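Local coordinates for VWFA domain-containing protein (PDB 3IBS) that is of unknown function, is probably anchored in the cell membrane, and contains a von Willebrand factor type A domain that binds magnesium, at residues 14-19 with 116-121; 40-45 with 74-79; 142-147 with 190-195. All coordinates share one frame; numbering follows the deposited sequence.

Overall arrangement
The three contacts belong to one von Willebrand factor type A domain, a central mostly parallel sheet with helices on its two faces. Interaction 1 is the middle of the sheet, its centre about 8 Å from that of interaction 3; strands 113-119 and 140-147 are neighbours, joined by Val117 and Leu145 backbone bonds. Interaction 2 pairs two helices over one face, where Ile41 packs on Ile118 and Leu18; the centres of interactions 1 and 2 are about 13 Å apart. Interactions 2 and 3, centres about 18 Å apart, still meet through Leu40 and Leu145. The side chain of Asp120 in interaction 1 is about 4 Å from a bound magnesium ion; the side chain of Val147 in interaction 3 is about 10 Å from a bound magnesium ion.

Interaction 1 of 3, residues 14-19 with 116-121; sequences VIIALD and IVITDG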
ATOM      1  N   VAL A  14      24.929  -2.235 -26.178  1.00 11.46           N
ATOM      2  CA  VAL A  14      24.323  -2.169 -24.849  1.00 11.47           C
ATOM      3  C   VAL A  14      23.090  -3.083 -24.822  1.00 11.22           C
ATOM      4  O   VAL A  14      22.169  -2.930 -25.642  1.00 11.00           O
ATOM      5  CB  VAL A  14      23.916  -0.705 -24.486  1.00 11.06           C
ATOM      6  CG1 VAL A  14      23.144  -0.666 -23.156  1.00 13.34           C
ATOM      7  CG2 VAL A  14      25.134   0.200 -24.401  1.00 11.63           C
ATOM      8  N   ILE A  15      23.090  -4.054 -23.914  1.00 10.52           N
ATOM      9  CA  ILE A  15      21.908  -4.876 -23.731  1.00 10.59           C
ATOM     10  C   ILE A  15      21.293  -4.636 -22.364  1.00 11.45           C
ATOM     11  O   ILE A  15      21.961  -4.747 -21.336  1.00 10.98           O
ATOM     12  CB  ILE A  15      22.197  -6.375 -23.983  1.00 10.89           C
ATOM     13  CG1 ILE A  15      22.535  -6.572 -25.477  1.00 11.57           C
ATOM     14  CG2 ILE A  15      20.975  -7.216 -23.626  1.00  7.57           C
ATOM     15  CD1 ILE A  15      23.063  -7.961 -25.819  1.00 15.95           C
ATOM     16  N   ILE A  16      20.012  -4.278 -22.348  1.00 12.16           N
ATOM     17  CA  ILE A  16      19.334  -4.035 -21.079  1.00 11.83           C
ATOM     18  C   ILE A  16      18.589  -5.291 -20.652  1.00 12.27           C
ATOM     19  O   ILE A  16      17.882  -5.892 -21.454  1.00 12.51           O
ATOM     20  CB  ILE A  16      18.344  -2.869 -21.206  1.00 12.93           C
ATOM     21  CG1 ILE A  16      19.151  -1.591 -21.481  1.00 14.85           C
ATOM     22  CG2 ILE A  16      17.496  -2.720 -19.881  1.00 10.17           C
ATOM     23  CD1 ILE A  16      18.574  -0.780 -22.534  1.00 19.66           C
ATOM     24  N   ALA A  17      18.744  -5.683 -19.394  1.00 10.82           N
ATOM     25  CA  ALA A  17      18.056  -6.865 -18.902  1.00 10.95           C
ATOM     26  C   ALA A  17      17.082  -6.363 -17.849  1.00 10.70           C
ATOM     27  O   ALA A  17      17.481  -5.972 -16.767  1.00 10.31           O
ATOM     28  CB  ALA A  17      19.070  -7.865 -18.305  1.00 10.16           C
ATOM     29  N   LEU A  18      15.807  -6.335 -18.198  1.00 10.63           N
ATOM     30  CA  LEU A  18      14.810  -5.676 -17.365  1.00 10.13           C
ATOM     31  C   LEU A  18      13.961  -6.700 -16.600  1.00 10.35           C
ATOM     32  O   LEU A  18      13.302  -7.556 -17.190  1.00 10.28           O
ATOM     33  CB  LEU A  18      13.928  -4.775 -18.237  1.00  9.80           C
ATOM     34  CG  LEU A  18      12.705  -4.095 -17.603  1.00 11.28           C
ATOM     35  CD1 LEU A  18      13.110  -3.172 -16.424  1.00  7.53           C
ATOM     36  CD2 LEU A  18      11.935  -3.304 -18.694  1.00 10.16           C
ATOM     37  N   ASP A  19      13.958  -6.559 -15.284  1.00 10.57           N
ATOM     38  CA  ASP A  19      13.078  -7.304 -14.391  1.00 11.12           C
ATOM     39  C   ASP A  19      11.637  -6.896 -14.675  1.00 11.34           C
ATOM     40  O   ASP A  19      11.297  -5.717 -14.559  1.00 11.32           O
ATOM     41  CB  ASP A  19      13.453  -6.957 -12.931  1.00 10.16           C
ATOM     42  CG  ASP A  19      12.800  -7.886 -11.903  1.00 11.57           C
ATOM     43  OD1 ASP A  19      11.664  -8.355 -12.148  1.00  9.59           O
ATOM     44  OD2 ASP A  19      13.422  -8.140 -10.835  1.00 11.36           O
ATOM     45  N   ILE A 116      23.096  -3.970 -18.831  1.00 13.64           N
ATOM     46  CA  ILE A 116      22.525  -3.108 -17.788  1.00 13.59           C
ATOM     47  C   ILE A 116      21.313  -3.800 -17.223  1.00 13.18           C
ATOM     48  O   ILE A 116      20.293  -3.902 -17.909  1.00 13.25           O
ATOM     49  CB  ILE A 116      22.139  -1.726 -18.328  1.00 14.42           C
ATOM     50  CG1 ILE A 116      23.382  -1.018 -18.868  1.00 15.38           C
ATOM     51  CG2 ILE A 116      21.483  -0.868 -17.224  1.00 13.94           C
ATOM     52  CD1 ILE A 116      23.023   0.179 -19.628  1.00 19.36           C
ATOM     53  N   VAL A 117      21.460  -4.326 -15.997  1.00 11.88           N
ATOM     54  CA  VAL A 117      20.402  -5.035 -15.307  1.00 11.44           C
ATOM     55  C   VAL A 117      19.612  -4.000 -14.525  1.00 11.47           C
ATOM     56  O   VAL A 117      20.190  -3.200 -13.774  1.00 10.59           O
ATOM     57  CB  VAL A 117      20.974  -6.110 -14.311  1.00 11.91           C
ATOM     58  CG1 VAL A 117      19.846  -6.913 -13.645  1.00 10.11           C
ATOM     59  CG2 VAL A 117      21.931  -7.053 -15.035  1.00 11.76           C
ATOM     60  N   ILE A 118      18.303  -3.980 -14.739  1.00 11.41           N
ATOM     61  CA  ILE A 118      17.422  -3.076 -14.000  1.00 11.42           C
ATOM     62  C   ILE A 118      16.413  -3.886 -13.181  1.00 11.84           C
ATOM     63  O   ILE A 118      15.560  -4.585 -13.743  1.00 12.56           O
ATOM     64  CB  ILE A 118      16.677  -2.131 -14.943  1.00 11.38           C
ATOM     65  CG1 ILE A 118      17.698  -1.390 -15.833  1.00 13.21           C
ATOM     66  CG2 ILE A 118      15.820  -1.159 -14.141  1.00  8.35           C
ATOM     67  CD1 ILE A 118      17.062  -0.455 -16.979  1.00 10.66           C
ATOM     68  N   THR A 119      16.510  -3.813 -11.859  1.00 12.09           N
ATOM     69  CA  THR A 119      15.790  -4.781 -11.012  1.00 11.94           C
ATOM     70  C   THR A 119      15.656  -4.262  -9.573  1.00 12.19           C
ATOM     71  O   THR A 119      16.357  -3.344  -9.181  1.00 11.35           O
ATOM     72  CB  THR A 119      16.533  -6.167 -11.023  1.00 11.74           C
ATOM     73  OG1 THR A 119      15.800  -7.154 -10.275  1.00 12.22           O
ATOM     74  CG2 THR A 119      17.969  -6.026 -10.453  1.00 11.31           C
ATOM     75  N   ASP A 120      14.760  -4.860  -8.786  1.00 12.23           N
ATOM     76  CA  ASP A 120      14.806  -4.640  -7.336  1.00 13.22           C
ATOM     77  C   ASP A 120      15.734  -5.672  -6.652  1.00 13.58           C
ATOM     78  O   ASP A 120      15.928  -5.620  -5.423  1.00 13.91           O
ATOM     79  CB  ASP A 120      13.393  -4.623  -6.734  1.00 12.78           C
ATOM     80  CG  ASP A 120      12.600  -5.862  -7.096  1.00 14.53           C
ATOM     81  OD1 ASP A 120      13.225  -6.946  -7.212  1.00 14.07           O
ATOM     82  OD2 ASP A 120      11.370  -5.752  -7.299  1.00 13.73           O
ATOM     83  N   GLY A 121      16.314  -6.595  -7.444  1.00 14.04           N
ATOM     84  CA  GLY A 121      17.304  -7.575  -6.930  1.00 14.18           C
ATOM     85  C   GLY A 121      16.773  -8.490  -5.820  1.00 15.42           C
ATOM     86  O   GLY A 121      17.549  -9.103  -5.042  1.00 15.15           O
TER
HETATM   87  O   HOH W   1      12.147  -8.864  -8.563  1.00  9.23           O
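Asp19 and Thr119 meet at the metal-ion-dependent adhesion site (MIDAS), where Asp19 opens the Asp-x-Ser-x-Ser signature completed by the magnesium-binding Ser21 and Ser23. The Thr119 hydroxyl donates to Asp19, OG1 to OD2 2.6 Å, taking the anti lone pair of that oxygen. Its position follows from chi1 of -176°, which sets OG1 anti to the backbone N, and the same hydroxyl oxygen accepts from Gly121 N at 2.9 Å, closing an ST turn. OG1 therefore both gives and receives, which ties the start of the Asp120 loop to the end of strand 14-19. A water donates to Asp19 OD2 and to Asp120 OD1, linking the two carboxylates. Asp120, a magnesium-binding residue in the loop after strand 113-119, has OD2 bonded to Ser23 OG and to Arg33; Asp19 OD1 bonds to Ser21.

Behind this site lies the parallel core of the Rossmann-like fold, strands 14-19 and 116-119 running 16° from parallel. Four backbone bonds join them, alternating from Ile116 N with Ile15 O (2.9 Å) through to Asp19 N with Ile118 O (3.0 Å). Val14, Ile16, Leu18, Ile116 and Ile118 share the face turned to helix 33-46. There Val14 CG1 touches Ile116 CD1 at 3.6 Å, and Ile16 CG2 meets Ile118 CD1 at 3.7 Å. Leu18 reaches over with CD1 to the CB of Ile118 at 4.0 Å, whereas Ala17 and Val117 occupy the other face.

Interaction 2 of 3, residues 40-45 with 74-79; sequences LISRLV and SAKMFL
Leu79 pushes its two methyl groups against Ile41 and Ser42, and this is the densely buried part of a contact between two antiparallel helices of the vWA fold. The axes of the segments run at 176° to each other and approach to 10.2 Å, a wide spacing that is bridged by side chains rather than by backbone. Both helices, 33-46 and 72-80, pack on the same face of the central sheet: Ile41 and Leu79 each touch Met55 of strand 52-58, and Ala75 rests on Val53 of the same strand.

On this sheet-facing side Leu79 has CG anti to its backbone N (chi1 -172°), which carries both methyls across to the partner helix. Leu79 CD1 lies against CG2 of Ile41 at 3.9 Å, the two side chains meeting at a slant. The other branch, CD2, comes to 3.6 Å from the backbone N of Ser42 and also rests on its CB, so one leucine grips two successive residues. The side chains meeting here do so through hydrocarbon, the one polar atom met being that backbone N, and both Ile41 and Leu79 are buried.

The lysine side is partly exposed and more sparsely packed, apart from one unusually short approach. Here Lys76 stretches across the helix interface, and the buried Val45 meets its stem from inside, Val45 CG1 to Lys76 CG 4.4 Å. Between the two segments there is no hydrogen bond; the ammonium of Lys76 instead makes a salt bridge with Asp46, one residue beyond segment 40-45. The lysine chain bends at chi3 (111°), and Lys76 CE comes to 3.0 Å from Ser42 OG, short for a carbon-oxygen contact, while Lys76 NZ is 3.9 Å from that hydroxyl.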
ATOM      1  N   LEU A  40      13.402   5.607 -18.065  1.00 13.81           N
ATOM      2  CA  LEU A  40      14.858   5.725 -18.004  1.00 14.62           C
ATOM      3  C   LEU A  40      15.512   5.121 -19.258  1.00 13.75           C
ATOM      4  O   LEU A  40      16.451   5.698 -19.807  1.00 12.33           O
ATOM      5  CB  LEU A  40      15.423   5.020 -16.758  1.00 15.42           C
ATOM      6  CG  LEU A  40      16.949   5.064 -16.507  1.00 18.45           C
ATOM      7  CD1 LEU A  40      17.234   4.911 -14.999  1.00 20.07           C
ATOM      8  CD2 LEU A  40      17.731   4.000 -17.285  1.00 19.17           C
ATOM      9  N   ILE A  41      15.027   3.947 -19.678  1.00 12.77           N
ATOM     10  CA  ILE A  41      15.583   3.280 -20.862  1.00 12.76           C
ATOM     11  C   ILE A  41      15.380   4.119 -22.134  1.00 12.44           C
ATOM     12  O   ILE A  41      16.266   4.229 -22.976  1.00 12.45           O
ATOM     13  CB  ILE A  41      14.978   1.883 -21.056  1.00 12.06           C
ATOM     14  CG1 ILE A  41      15.425   0.944 -19.909  1.00 12.87           C
ATOM     15  CG2 ILE A  41      15.391   1.297 -22.437  1.00 13.14           C
ATOM     16  CD1 ILE A  41      14.500  -0.275 -19.747  1.00  8.85           C
ATOM     17  N   SER A  42      14.188   4.682 -22.261  1.00 12.90           N
ATOM     18  CA  SER A  42      13.869   5.551 -23.380  1.00 13.83           C
ATOM     19  C   SER A  42      14.869   6.705 -23.444  1.00 13.20           C
ATOM     20  O   SER A  42      15.370   7.021 -24.515  1.00 13.47           O
ATOM     21  CB  SER A  42      12.421   6.051 -23.290  1.00 13.70           C
ATOM     22  OG  SER A  42      12.126   6.871 -24.405  1.00 16.03           O
ATOM     23  N   ARG A  43      15.207   7.288 -22.301  1.00 12.89           N
ATOM     24  CA  ARG A  43      16.160   8.404 -22.284  1.00 13.37           C
ATOM     25  C   ARG A  43      17.609   7.934 -22.513  1.00 13.58           C
ATOM     26  O   ARG A  43      18.402   8.630 -23.143  1.00 13.49           O
ATOM     27  CB  ARG A  43      16.019   9.226 -20.977  1.00 13.73           C
ATOM     28  CG  ARG A  43      14.695  10.005 -20.896  1.00 13.94           C
ATOM     29  CD  ARG A  43      14.294  10.411 -19.455  1.00 15.11           C
ATOM     30  NE  ARG A  43      13.157  11.340 -19.475  1.00 16.78           N
ATOM     31  CZ  ARG A  43      11.889  10.995 -19.704  1.00 19.58           C
ATOM     32  NH1 ARG A  43      11.560   9.718 -19.930  1.00 20.03           N
ATOM     33  NH2 ARG A  43      10.933  11.925 -19.697  1.00 18.84           N
ATOM     34  N   LEU A  44      17.933   6.738 -22.024  1.00 13.38           N
ATOM     35  CA  LEU A  44      19.198   6.108 -22.309  1.00 14.03           C
ATOM     36  C   LEU A  44      19.379   5.954 -23.843  1.00 14.03           C
ATOM     37  O   LEU A  44      20.418   6.322 -24.394  1.00 14.08           O
ATOM     38  CB  LEU A  44      19.263   4.749 -21.589  1.00 14.59           C
ATOM     39  CG  LEU A  44      20.534   3.897 -21.676  1.00 17.38           C
ATOM     40  CD1 LEU A  44      20.598   2.879 -20.501  1.00 17.35           C
ATOM     41  CD2 LEU A  44      20.630   3.197 -23.041  1.00 19.06           C
ATOM     42  N   VAL A  45      18.357   5.441 -24.521  1.00 13.66           N
ATOM     43  CA  VAL A  45      18.406   5.248 -25.988  1.00 13.31           C
ATOM     44  C   VAL A  45      18.572   6.581 -26.759  1.00 14.15           C
ATOM     45  O   VAL A  45      19.316   6.639 -27.749  1.00 13.40           O
ATOM     46  CB  VAL A  45      17.153   4.457 -26.492  1.00 13.80           C
ATOM     47  CG1 VAL A  45      17.094   4.367 -28.021  1.00 13.17           C
ATOM     48  CG2 VAL A  45      17.137   3.066 -25.909  1.00 12.30           C
ATOM     49  N   SER A  74      12.382   1.750 -33.490  1.00 18.11           N
ATOM     50  CA  SER A  74      11.777   0.464 -33.140  1.00 19.12           C
ATOM     51  C   SER A  74      12.082   0.066 -31.699  1.00 19.26           C
ATOM     52  O   SER A  74      11.243  -0.517 -31.043  1.00 20.28           O
ATOM     53  CB  SER A  74      12.241  -0.649 -34.076  1.00 18.76           C
ATOM     54  OG  SER A  74      11.730  -0.431 -35.379  1.00 21.93           O
ATOM     55  N   ALA A  75      13.281   0.379 -31.223  1.00 19.33           N
ATOM     56  CA  ALA A  75      13.678   0.061 -29.858  1.00 19.36           C
ATOM     57  C   ALA A  75      12.688   0.661 -28.856  1.00 19.83           C
ATOM     58  O   ALA A  75      12.236  -0.016 -27.942  1.00 19.34           O
ATOM     59  CB  ALA A  75      15.096   0.579 -29.587  1.00 19.17           C
ATOM     60  N   LYS A  76      12.355   1.935 -29.051  1.00 20.04           N
ATOM     61  CA  LYS A  76      11.376   2.618 -28.210  1.00 20.37           C
ATOM     62  C   LYS A  76       9.961   2.021 -28.293  1.00 20.62           C
ATOM     63  O   LYS A  76       9.265   1.943 -27.282  1.00 18.84           O
ATOM     64  CB  LYS A  76      11.389   4.125 -28.500  1.00 20.45           C
ATOM     65  CG  LYS A  76      12.683   4.758 -27.986  1.00 22.23           C
ATOM     66  CD  LYS A  76      12.904   6.180 -28.472  1.00 25.13           C
ATOM     67  CE  LYS A  76      12.784   7.140 -27.340  1.00 24.01           C
ATOM     68  NZ  LYS A  76      12.909   8.547 -27.803  1.00 27.20           N
HETATM   69  N   MSE A  77       9.536   1.580 -29.474  0.50 20.92           N
HETATM   70  CA  MSE A  77       8.201   0.993 -29.562  0.50 21.96           C
HETATM   71  C   MSE A  77       8.137  -0.445 -28.992  0.50 21.14           C
HETATM   72  O   MSE A  77       7.081  -0.877 -28.534  0.50 20.58           O
HETATM   73  CB  MSE A  77       7.619   1.117 -30.977  0.50 22.90           C
HETATM   74  CG  MSE A  77       8.019   0.046 -31.935  0.50 28.51           C
HETATM   75 SE   MSE A  77       6.813  -1.478 -31.844  0.50 44.49          SE
HETATM   76  CE  MSE A  77       7.080  -2.151 -33.666  0.50 38.86           C
ATOM     77  N   PHE A  78       9.266  -1.161 -29.002  1.00 20.22           N
ATOM     78  CA  PHE A  78       9.371  -2.467 -28.310  1.00 20.39           C
ATOM     79  C   PHE A  78       9.339  -2.308 -26.781  1.00 20.66           C
ATOM     80  O   PHE A  78       8.864  -3.169 -26.046  1.00 19.88           O
ATOM     81  CB  PHE A  78      10.654  -3.198 -28.736  1.00 19.96           C
ATOM     82  CG  PHE A  78      10.489  -4.002 -30.011  1.00 20.98           C
ATOM     83  CD1 PHE A  78      10.135  -3.382 -31.216  1.00 21.15           C
ATOM     84  CD2 PHE A  78      10.673  -5.374 -30.007  1.00 20.91           C
ATOM     85  CE1 PHE A  78       9.971  -4.125 -32.408  1.00 17.66           C
ATOM     86  CE2 PHE A  78      10.508  -6.113 -31.183  1.00 20.84           C
ATOM     87  CZ  PHE A  78      10.140  -5.480 -32.376  1.00 19.18           C
ATOM     88  N   LEU A  79       9.847  -1.174 -26.329  1.00 21.26           N
ATOM     89  CA  LEU A  79       9.856  -0.823 -24.923  1.00 22.53           C
ATOM     90  C   LEU A  79       8.430  -0.684 -24.423  1.00 22.78           C
ATOM     91  O   LEU A  79       8.076  -1.232 -23.388  1.00 22.45           O
ATOM     92  CB  LEU A  79      10.611   0.501 -24.755  1.00 22.07           C
ATOM     93  CG  LEU A  79      10.962   1.063 -23.397  1.00 22.72           C
ATOM     94  CD1 LEU A  79      11.729   0.049 -22.552  1.00 20.54           C
ATOM     95  CD2 LEU A  79      11.762   2.339 -23.596  1.00 21.19           C
TER

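Interaction 3 of 3, residues 142-147 with 190-195; sequences VSVLGV and GIYVRV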
ATOM      1  N   VAL A 142      29.063  -5.385 -16.643  1.00 11.23           N
ATOM      2  CA  VAL A 142      27.711  -5.534 -16.137  1.00 10.14           C
ATOM      3  C   VAL A 142      27.422  -4.480 -15.068  1.00  9.96           C
ATOM      4  O   VAL A 142      28.064  -4.456 -14.000  1.00 10.16           O
ATOM      5  CB  VAL A 142      27.430  -6.968 -15.615  1.00 10.15           C
ATOM      6  CG1 VAL A 142      25.941  -7.137 -15.242  1.00 10.13           C
ATOM      7  CG2 VAL A 142      27.818  -8.012 -16.666  1.00  9.94           C
ATOM      8  N   SER A 143      26.453  -3.616 -15.362  1.00  8.85           N
ATOM      9  CA  SER A 143      25.971  -2.609 -14.409  1.00  8.80           C
ATOM     10  C   SER A 143      24.581  -2.952 -13.904  1.00  9.21           C
ATOM     11  O   SER A 143      23.846  -3.683 -14.567  1.00  9.11           O
ATOM     12  CB  SER A 143      25.959  -1.190 -15.018  1.00  8.25           C
ATOM     13  OG  SER A 143      27.284  -0.725 -15.224  1.00  8.94           O
ATOM     14  N   VAL A 144      24.230  -2.418 -12.724  1.00  9.28           N
ATOM     15  CA  VAL A 144      22.917  -2.681 -12.113  1.00  9.41           C
ATOM     16  C   VAL A 144      22.296  -1.376 -11.609  1.00 10.36           C
ATOM     17  O   VAL A 144      22.939  -0.608 -10.876  1.00  9.83           O
ATOM     18  CB  VAL A 144      22.997  -3.694 -10.934  1.00  9.69           C
ATOM     19  CG1 VAL A 144      21.607  -4.015 -10.380  1.00  8.25           C
ATOM     20  CG2 VAL A 144      23.699  -4.986 -11.361  1.00  9.01           C
ATOM     21  N   LEU A 145      21.058  -1.142 -12.031  1.00 10.09           N
ATOM     22  CA  LEU A 145      20.253  -0.021 -11.597  1.00 10.86           C
ATOM     23  C   LEU A 145      19.208  -0.600 -10.684  1.00 11.04           C
ATOM     24  O   LEU A 145      18.363  -1.414 -11.105  1.00 10.88           O
ATOM     25  CB  LEU A 145      19.610   0.669 -12.804  1.00 11.32           C
ATOM     26  CG  LEU A 145      20.437   1.631 -13.673  1.00 13.46           C
ATOM     27  CD1 LEU A 145      21.877   1.230 -13.878  1.00 12.64           C
ATOM     28  CD2 LEU A 145      19.746   1.928 -15.035  1.00 13.18           C
ATOM     29  N   GLY A 146      19.293  -0.220  -9.414  1.00 10.69           N
ATOM     30  CA  GLY A 146      18.445  -0.821  -8.396  1.00 11.33           C
ATOM     31  C   GLY A 146      17.233   0.072  -8.238  1.00 11.20           C
ATOM     32  O   GLY A 146      17.374   1.250  -7.940  1.00 11.31           O
ATOM     33  N   VAL A 147      16.049  -0.491  -8.449  0.50 11.05           N
ATOM     34  CA  VAL A 147      14.827   0.290  -8.365  0.50 11.12           C
ATOM     35  C   VAL A 147      14.059  -0.103  -7.118  0.50 11.48           C
ATOM     36  O   VAL A 147      13.959  -1.285  -6.789  0.50 11.47           O
ATOM     37  CB  VAL A 147      13.919   0.063  -9.604  0.50 11.17           C
ATOM     38  CG1 VAL A 147      13.133   1.325  -9.935  0.50  8.84           C
ATOM     39  CG2 VAL A 147      14.741  -0.363 -10.780  0.50 10.93           C
ATOM     40  N   GLY A 190      30.968  -3.171 -13.613  1.00 17.93           N
ATOM     41  CA  GLY A 190      30.181  -2.020 -14.003  1.00 17.42           C
ATOM     42  C   GLY A 190      29.915  -1.154 -12.794  1.00 17.60           C
ATOM     43  O   GLY A 190      30.675  -1.170 -11.825  1.00 17.06           O
ATOM     44  N   ILE A 191      28.824  -0.400 -12.840  1.00 17.26           N
ATOM     45  CA  ILE A 191      28.479   0.458 -11.718  1.00 17.48           C
ATOM     46  C   ILE A 191      27.141   0.037 -11.128  1.00 17.34           C
ATOM     47  O   ILE A 191      26.336  -0.573 -11.809  1.00 16.80           O
ATOM     48  CB  ILE A 191      28.421   1.946 -12.121  1.00 17.79           C
ATOM     49  CG1 ILE A 191      27.315   2.196 -13.163  1.00 18.12           C
ATOM     50  CG2 ILE A 191      29.818   2.450 -12.544  1.00 18.99           C
ATOM     51  CD1 ILE A 191      26.996   3.679 -13.407  1.00 21.07           C
ATOM     52  N   TYR A 192      26.934   0.357  -9.850  1.00 17.08           N
ATOM     53  CA  TYR A 192      25.631   0.229  -9.226  1.00 16.43           C
ATOM     54  C   TYR A 192      25.099   1.641  -8.969  1.00 16.55           C
ATOM     55  O   TYR A 192      25.818   2.511  -8.466  1.00 15.39           O
ATOM     56  CB  TYR A 192      25.670  -0.555  -7.894  1.00 15.65           C
ATOM     57  CG  TYR A 192      24.367  -0.384  -7.145  1.00 15.88           C
ATOM     58  CD1 TYR A 192      23.216  -1.030  -7.587  1.00 14.67           C
ATOM     59  CD2 TYR A 192      24.262   0.499  -6.054  1.00 15.65           C
ATOM     60  CE1 TYR A 192      21.992  -0.838  -6.962  1.00 15.51           C
ATOM     61  CE2 TYR A 192      23.024   0.695  -5.404  1.00 15.50           C
ATOM     62  CZ  TYR A 192      21.898   0.009  -5.878  1.00 14.86           C
ATOM     63  OH  TYR A 192      20.661   0.154  -5.282  1.00 14.49           O
ATOM     64  N   VAL A 193      23.836   1.864  -9.308  1.00 16.12           N
ATOM     65  CA  VAL A 193      23.185   3.107  -8.937  1.00 16.31           C
ATOM     66  C   VAL A 193      21.746   2.813  -8.549  1.00 16.61           C
ATOM     67  O   VAL A 193      21.081   1.934  -9.150  1.00 16.50           O
ATOM     68  CB  VAL A 193      23.330   4.223 -10.025  1.00 17.47           C
ATOM     69  CG1 VAL A 193      22.767   3.784 -11.378  1.00 16.98           C
ATOM     70  CG2 VAL A 193      22.700   5.580  -9.549  1.00 17.71           C
ATOM     71  N   ARG A 194      21.289   3.501  -7.509  1.00 15.43           N
ATOM     72  CA  ARG A 194      19.912   3.392  -7.098  1.00 16.13           C
ATOM     73  C   ARG A 194      19.058   4.340  -7.923  1.00 16.18           C
ATOM     74  O   ARG A 194      19.396   5.511  -8.128  1.00 15.37           O
ATOM     75  CB  ARG A 194      19.743   3.696  -5.606  1.00 16.11           C
ATOM     76  CG  ARG A 194      18.347   3.344  -5.065  1.00 17.79           C
ATOM     77  CD  ARG A 194      18.203   3.826  -3.644  1.00 22.62           C
ATOM     78  NE  ARG A 194      16.857   3.636  -3.101  1.00 26.96           N
ATOM     79  CZ  ARG A 194      15.999   4.625  -2.827  1.00 29.23           C
ATOM     80  NH1 ARG A 194      16.323   5.894  -3.084  1.00 30.65           N
ATOM     81  NH2 ARG A 194      14.803   4.347  -2.315  1.00 27.27           N
ATOM     82  N   VAL A 195      17.938   3.827  -8.392  1.00 16.60           N
ATOM     83  CA  VAL A 195      17.024   4.642  -9.143  1.00 17.80           C
ATOM     84  C   VAL A 195      16.081   5.281  -8.101  1.00 19.47           C
ATOM     85  O   VAL A 195      15.539   4.587  -7.251  1.00 20.16           O
ATOM     86  CB  VAL A 195      16.257   3.806 -10.188  1.00 17.62           C
ATOM     87  CG1 VAL A 195      15.183   4.637 -10.886  1.00 17.87           C
ATOM     88  CG2 VAL A 195      17.225   3.206 -11.226  1.00 15.87           C
TER
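Val195 N donates to Gly146 O at 2.7 Å with a straight N-H...O angle of 180°, a short bond between the last two parallel strands of the vWA sheet. Gly146 is held on its other polar atom as well, its N reaching Val193 O at 2.8 Å. The opposite end departs from the backbone pattern: Ile191 N finds a side chain, Ser143 OG, at 2.9 Å. With OG of Ser143 anti to its carbonyl carbon (chi1 -69°), the hydroxyl meets the partner segment just where the chain changes direction at Gly190.

Strands 142-147 and 191-195, inclined by 24°, are joined through helix 178-187, a beta-alpha-beta crossover, and that helix covers the face bearing Val144 and Tyr192. The tyrosine ring lies obliquely across the neighbouring strand, Tyr192 CD1 3.3 Å from Val144 O and CE1 3.7 Å from Gly146 N. Because Gly146 has no side chain, the ring can run beside its backbone, and the hydroxyl continues to Glu178 on the covering helix.

On the reverse face, toward helix 200-214, Leu145 and Val193 run alongside each other in the same direction, Leu145 CD1 to Val193 CG1 3.7 Å. Leu145 also packs forward along this face, its CB 3.8 Å from CG2 of Val195.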